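Local structure of glutathione S-transferase (Vibrio parahaemolyticus, 7MIQ) at residues A[169-174]-A[180-185]; A[17-22]-A[75-80]. The protein probably catalyses the transfer of glutathione to electrophilic substrates, as a dimeric glutathione S-transferase of the Gtt2 class. All coordinates share one frame; numbering follows the deposited sequence.

Interaction 1: A[169-174]-A[180-185]; sequences IFIGFA and IEVFEK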
# COMPACT_ATOMS: atom_id res chain seq x y z
N ILE A 169 -7.04 -4.91 12.90
CA ILE A 169 -7.71 -3.62 12.80
C ILE A 169 -8.85 -3.68 11.78
O ILE A 169 -9.94 -3.14 12.01
CB ILE A 169 -6.70 -2.51 12.45
CG1 ILE A 169 -5.68 -2.33 13.58
CG2 ILE A 169 -7.42 -1.19 12.17
CD1 ILE A 169 -6.29 -1.90 14.90
N PHE A 170 -8.61 -4.36 10.65
CA PHE A 170 -9.65 -4.49 9.63
C PHE A 170 -10.87 -5.23 10.17
O PHE A 170 -12.01 -4.77 10.01
CB PHE A 170 -9.08 -5.21 8.40
CG PHE A 170 -10.12 -5.85 7.51
CD1 PHE A 170 -11.15 -5.10 6.96
CD2 PHE A 170 -10.06 -7.20 7.22
CE1 PHE A 170 -12.11 -5.70 6.14
CE2 PHE A 170 -11.00 -7.81 6.41
CZ PHE A 170 -12.03 -7.05 5.87
N ILE A 171 -10.66 -6.38 10.81
CA ILE A 171 -11.79 -7.13 11.35
C ILE A 171 -12.46 -6.36 12.48
O ILE A 171 -13.69 -6.41 12.63
CB ILE A 171 -11.33 -8.54 11.79
CG1 ILE A 171 -10.94 -9.39 10.57
CG2 ILE A 171 -12.42 -9.25 12.60
CD1 ILE A 171 -12.02 -9.48 9.49
N GLY A 172 -11.68 -5.62 13.27
CA GLY A 172 -12.29 -4.72 14.25
C GLY A 172 -13.22 -3.71 13.62
O GLY A 172 -14.31 -3.45 14.12
N PHE A 173 -12.79 -3.12 12.49
CA PHE A 173 -13.67 -2.24 11.72
C PHE A 173 -14.96 -2.96 11.35
O PHE A 173 -16.07 -2.44 11.58
CB PHE A 173 -12.96 -1.76 10.46
CG PHE A 173 -12.46 -0.35 10.52
CD1 PHE A 173 -13.34 0.71 10.52
CD2 PHE A 173 -11.10 -0.08 10.54
CE1 PHE A 173 -12.88 2.02 10.57
CE2 PHE A 173 -10.63 1.22 10.59
CZ PHE A 173 -11.53 2.27 10.60
N ALA A 174 -14.84 -4.15 10.77
CA ALA A 174 -16.01 -4.85 10.24
C ALA A 174 -17.01 -5.18 11.34
O ALA A 174 -18.22 -4.99 11.16
CB ALA A 174 -15.57 -6.12 9.51
N ILE A 180 -20.91 -6.09 11.07
CA ILE A 180 -20.87 -7.33 10.30
C ILE A 180 -20.57 -8.47 11.26
O ILE A 180 -19.59 -8.43 12.01
CB ILE A 180 -19.81 -7.25 9.19
CG1 ILE A 180 -20.09 -6.05 8.28
CG2 ILE A 180 -19.80 -8.55 8.40
CD1 ILE A 180 -19.01 -5.80 7.25
N GLU A 181 -21.41 -9.51 11.23
CA GLU A 181 -21.23 -10.67 12.10
C GLU A 181 -20.19 -11.61 11.48
O GLU A 181 -20.49 -12.71 11.01
CB GLU A 181 -22.56 -11.37 12.34
CG GLU A 181 -23.56 -10.51 13.10
CD GLU A 181 -24.77 -11.30 13.56
OE1 GLU A 181 -24.87 -12.50 13.24
OE2 GLU A 181 -25.63 -10.71 14.25
N VAL A 182 -18.94 -11.16 11.52
CA VAL A 182 -17.85 -11.88 10.86
C VAL A 182 -17.66 -13.25 11.49
O VAL A 182 -17.53 -14.27 10.80
CB VAL A 182 -16.55 -11.06 10.91
CG1 VAL A 182 -15.39 -11.87 10.34
CG2 VAL A 182 -16.71 -9.75 10.16
N PHE A 183 -17.65 -13.30 12.83
CA PHE A 183 -17.23 -14.51 13.52
C PHE A 183 -18.28 -15.61 13.44
O PHE A 183 -17.93 -16.80 13.49
CB PHE A 183 -16.90 -14.18 14.97
CG PHE A 183 -15.81 -13.14 15.10
CD1 PHE A 183 -14.77 -13.10 14.19
CD2 PHE A 183 -15.85 -12.20 16.12
CE1 PHE A 183 -13.77 -12.15 14.30
CE2 PHE A 183 -14.85 -11.25 16.23
CZ PHE A 183 -13.82 -11.22 15.32
N GLU A 184 -19.56 -15.25 13.32
CA GLU A 184 -20.59 -16.26 13.11
C GLU A 184 -20.40 -16.97 11.78
O GLU A 184 -20.56 -18.19 11.68
CB GLU A 184 -21.98 -15.63 13.18
CG GLU A 184 -22.35 -15.04 14.52
CD GLU A 184 -22.46 -16.08 15.61
OE1 GLU A 184 -23.37 -16.94 15.52
OE2 GLU A 184 -21.64 -16.05 16.55
N LYS A 185 -20.05 -16.21 10.74
CA LYS A 185 -20.01 -16.73 9.35
C LYS A 185 -18.63 -17.26 8.96
O LYS A 185 -18.59 -18.08 8.04
CB LYS A 185 -20.41 -15.62 8.39
CG LYS A 185 -21.57 -14.74 8.84
CD LYS A 185 -21.63 -13.43 8.08
CE LYS A 185 -23.05 -12.99 7.78
NZ LYS A 185 -23.57 -13.62 6.54
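Ala174, in the last turn of helix 162-177, meets Ile180 just after the chain has left that helix and swung away at roughly a right angle; their CA atoms are 5.5 Å apart, and the backbone N of Ile180 gives a hydrogen bond to the carbonyl O of Ala174 (2.9 Å). The bond is nearly straight at its hydrogen, 164°, although the donor sits 27° from the carbonyl plane. Beyond this polar link the contact is built from hydrocarbon. The methyl CB of Ala174 is met from two directions roughly at right angles: by Val182 CG2 at 3.9 Å and by Ile180 CD1 at 4.1 Å. Val182 can offer that branch because its other one, CG1, stands anti to the backbone N (chi1 175°), leaving CG2 beside the N. One turn earlier in the helix, Ile171 divides its work. Its branch CG2 touches the far end of the Phe183 ring obliquely, 3.6 Å from both CE1 and CZ of Phe183, whereas its longer arm brings CD1 to a looser 4.2 Å from Val182 CG1. Between Ile180 and Val182, Glu181 centres an inverse gamma turn and occupies the N-cap of the short helix 182-185. The contact joins the end of helix 162-177 to that short helix inside the all-helical C-terminal domain. Helix 187-196 continues the apolar cluster, with Trp192 and Phe193 against Ile171 and Ile189 against Val182, while helix 127-151 supplies Leu142 to Ile171 and Leu139 to Ile180.

Interaction 2: A[17-22]-A[75-80]; sequences IFLKEI and EAFEND
Within the thioredoxin-like N-terminal domain of the transferase, the last turns of helix 10-22 pack against the chain leaving helix 66-76, two helices that are distant in sequence, and Ile22 meets both Phe77 and Asn79 there. The approach is closest in backbone terms at Ile22 and Asn79, whose CA atoms are 5.8 Å apart. Ile22 CG1 takes the cramped place between its own backbone N and carbonyl carbon (chi1 66°), and two different branches are thereby put to use: CD1 comes to 4.1 Å from Phe77 CB, crossing that side chain at about a right angle, while CB and CG2 lie over the flat face of the Asn79 amide, CG2 3.6 Å from Asn79 ND2. Leu19, one turn earlier, adds CD1 at 3.9 Å from Phe77 CE2, obliquely to the ring. No hydrogen bond joins the two segments. The amide of Asn79 is instead tied to its own side of the contact: ND2 donates to Phe77 O (2.9 Å, 174° at the hydrogen), with the acceptor almost in the amide plane. Asp74 OD1 also bonds to ND2, and Asn79 OD1 accepts from Leu81 N. With both ends of the amide engaged, its rotation is fixed and its polar groups are satisfied; it offers Ile22 its flat face, which probably lowers the cost of packing an aliphatic side chain on it.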
# COMPACT_ATOMS: atom_id res chain seq x y z
N ILE A 17 0.53 -1.04 18.62
CA ILE A 17 0.61 -2.49 18.76
C ILE A 17 1.96 -3.00 18.26
O ILE A 17 2.59 -3.86 18.89
CB ILE A 17 -0.56 -3.16 18.01
CG1 ILE A 17 -1.90 -2.77 18.65
CG2 ILE A 17 -0.40 -4.68 17.99
CD1 ILE A 17 -3.10 -3.14 17.79
N PHE A 18 2.42 -2.48 17.12
CA PHE A 18 3.71 -2.88 16.58
C PHE A 18 4.84 -2.57 17.56
O PHE A 18 5.72 -3.40 17.79
CB PHE A 18 3.94 -2.16 15.25
CG PHE A 18 5.10 -2.69 14.45
CD1 PHE A 18 6.40 -2.29 14.73
CD2 PHE A 18 4.89 -3.55 13.39
CE1 PHE A 18 7.46 -2.77 13.99
CE2 PHE A 18 5.95 -4.03 12.63
CZ PHE A 18 7.24 -3.64 12.93
N LEU A 19 4.81 -1.38 18.15
CA LEU A 19 5.85 -1.00 19.10
C LEU A 19 5.84 -1.92 20.31
O LEU A 19 6.91 -2.32 20.80
CB LEU A 19 5.64 0.46 19.52
CG LEU A 19 6.84 1.21 20.11
CD1 LEU A 19 8.04 1.10 19.19
CD2 LEU A 19 6.46 2.66 20.33
N LYS A 20 4.66 -2.30 20.80
CA LYS A 20 4.59 -3.23 21.91
C LYS A 20 5.13 -4.61 21.53
O LYS A 20 5.82 -5.25 22.32
CB LYS A 20 3.15 -3.35 22.43
CG LYS A 20 2.74 -2.26 23.39
CD LYS A 20 1.30 -2.46 23.85
CE LYS A 20 0.88 -1.39 24.85
NZ LYS A 20 -0.56 -1.50 25.20
N GLU A 21 4.82 -5.08 20.31
CA GLU A 21 5.29 -6.39 19.88
C GLU A 21 6.81 -6.46 19.90
O GLU A 21 7.39 -7.44 20.39
CB GLU A 21 4.77 -6.71 18.48
CG GLU A 21 3.31 -7.18 18.41
CD GLU A 21 3.10 -8.58 18.99
OE1 GLU A 21 4.10 -9.32 19.16
OE2 GLU A 21 1.94 -8.94 19.26
N ILE A 22 7.49 -5.43 19.39
CA ILE A 22 8.94 -5.47 19.28
C ILE A 22 9.64 -5.00 20.55
O ILE A 22 10.88 -5.02 20.61
CB ILE A 22 9.43 -4.64 18.07
CG1 ILE A 22 9.13 -3.15 18.27
CG2 ILE A 22 8.80 -5.16 16.79
CD1 ILE A 22 9.61 -2.29 17.12
N GLU A 75 13.69 -1.44 12.59
CA GLU A 75 15.14 -1.37 12.58
C GLU A 75 15.69 -0.60 13.77
O GLU A 75 16.84 -0.81 14.16
CB GLU A 75 15.63 -0.73 11.28
CG GLU A 75 15.26 -1.52 10.04
CD GLU A 75 15.89 -0.96 8.78
OE1 GLU A 75 17.11 -0.68 8.80
OE2 GLU A 75 15.16 -0.78 7.79
N ALA A 76 14.88 0.29 14.36
CA ALA A 76 15.35 1.07 15.50
C ALA A 76 15.44 0.23 16.77
O ALA A 76 16.33 0.45 17.60
CB ALA A 76 14.43 2.27 15.74
N PHE A 77 14.54 -0.75 16.93
CA PHE A 77 14.53 -1.61 18.11
C PHE A 77 14.76 -3.05 17.65
O PHE A 77 13.82 -3.73 17.22
CB PHE A 77 13.21 -1.47 18.88
CG PHE A 77 12.95 -0.07 19.35
CD1 PHE A 77 13.58 0.42 20.48
CD2 PHE A 77 12.10 0.76 18.64
CE1 PHE A 77 13.36 1.71 20.91
CE2 PHE A 77 11.86 2.05 19.07
CZ PHE A 77 12.50 2.53 20.20
N GLU A 78 16.01 -3.50 17.75
CA GLU A 78 16.36 -4.86 17.34
C GLU A 78 15.48 -5.88 18.05
O GLU A 78 15.27 -5.80 19.26
CB GLU A 78 17.83 -5.13 17.63
CG GLU A 78 18.29 -6.53 17.25
CD GLU A 78 19.79 -6.71 17.40
OE1 GLU A 78 20.44 -5.85 18.04
OE2 GLU A 78 20.32 -7.71 16.87
N ASN A 79 14.95 -6.83 17.28
CA ASN A 79 14.02 -7.82 17.79
C ASN A 79 14.07 -9.03 16.87
O ASN A 79 14.56 -8.95 15.74
CB ASN A 79 12.60 -7.27 17.87
CG ASN A 79 11.99 -7.03 16.50
OD1 ASN A 79 11.35 -7.91 15.93
ND2 ASN A 79 12.21 -5.84 15.95
N ASP A 80 13.54 -10.16 17.35
CA ASP A 80 13.56 -11.39 16.58
C ASP A 80 12.17 -11.83 16.13
O ASP A 80 11.96 -13.00 15.82
CB ASP A 80 14.24 -12.51 17.37
CG ASP A 80 13.39 -13.02 18.51
OD1 ASP A 80 12.63 -12.22 19.11
OD2 ASP A 80 13.47 -14.23 18.82

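Overall arrangement
Interactions 1 and 2 lie on opposite sides of the chain's centre, their centres 27 Å apart, and their nearest atoms, about 4 Å apart, do not touch. They follow one another along the chain, interaction 2 in the thioredoxin-like domain and interaction 1 in the helical one. Helices 10-22 and 162-177 link them: Ile169 packs on Pro10 and Arg14, while Ile17 and Phe18 pack on Ile165, across the interface between the domains. Only interaction 2 approaches the second subunit, through a salt bridge from Glu75 to Arg91 of that subunit. In glutathione S-transferases the active site generally lies in the cleft between the two domains, the interface that helices 10-22 and 162-177 help to form here.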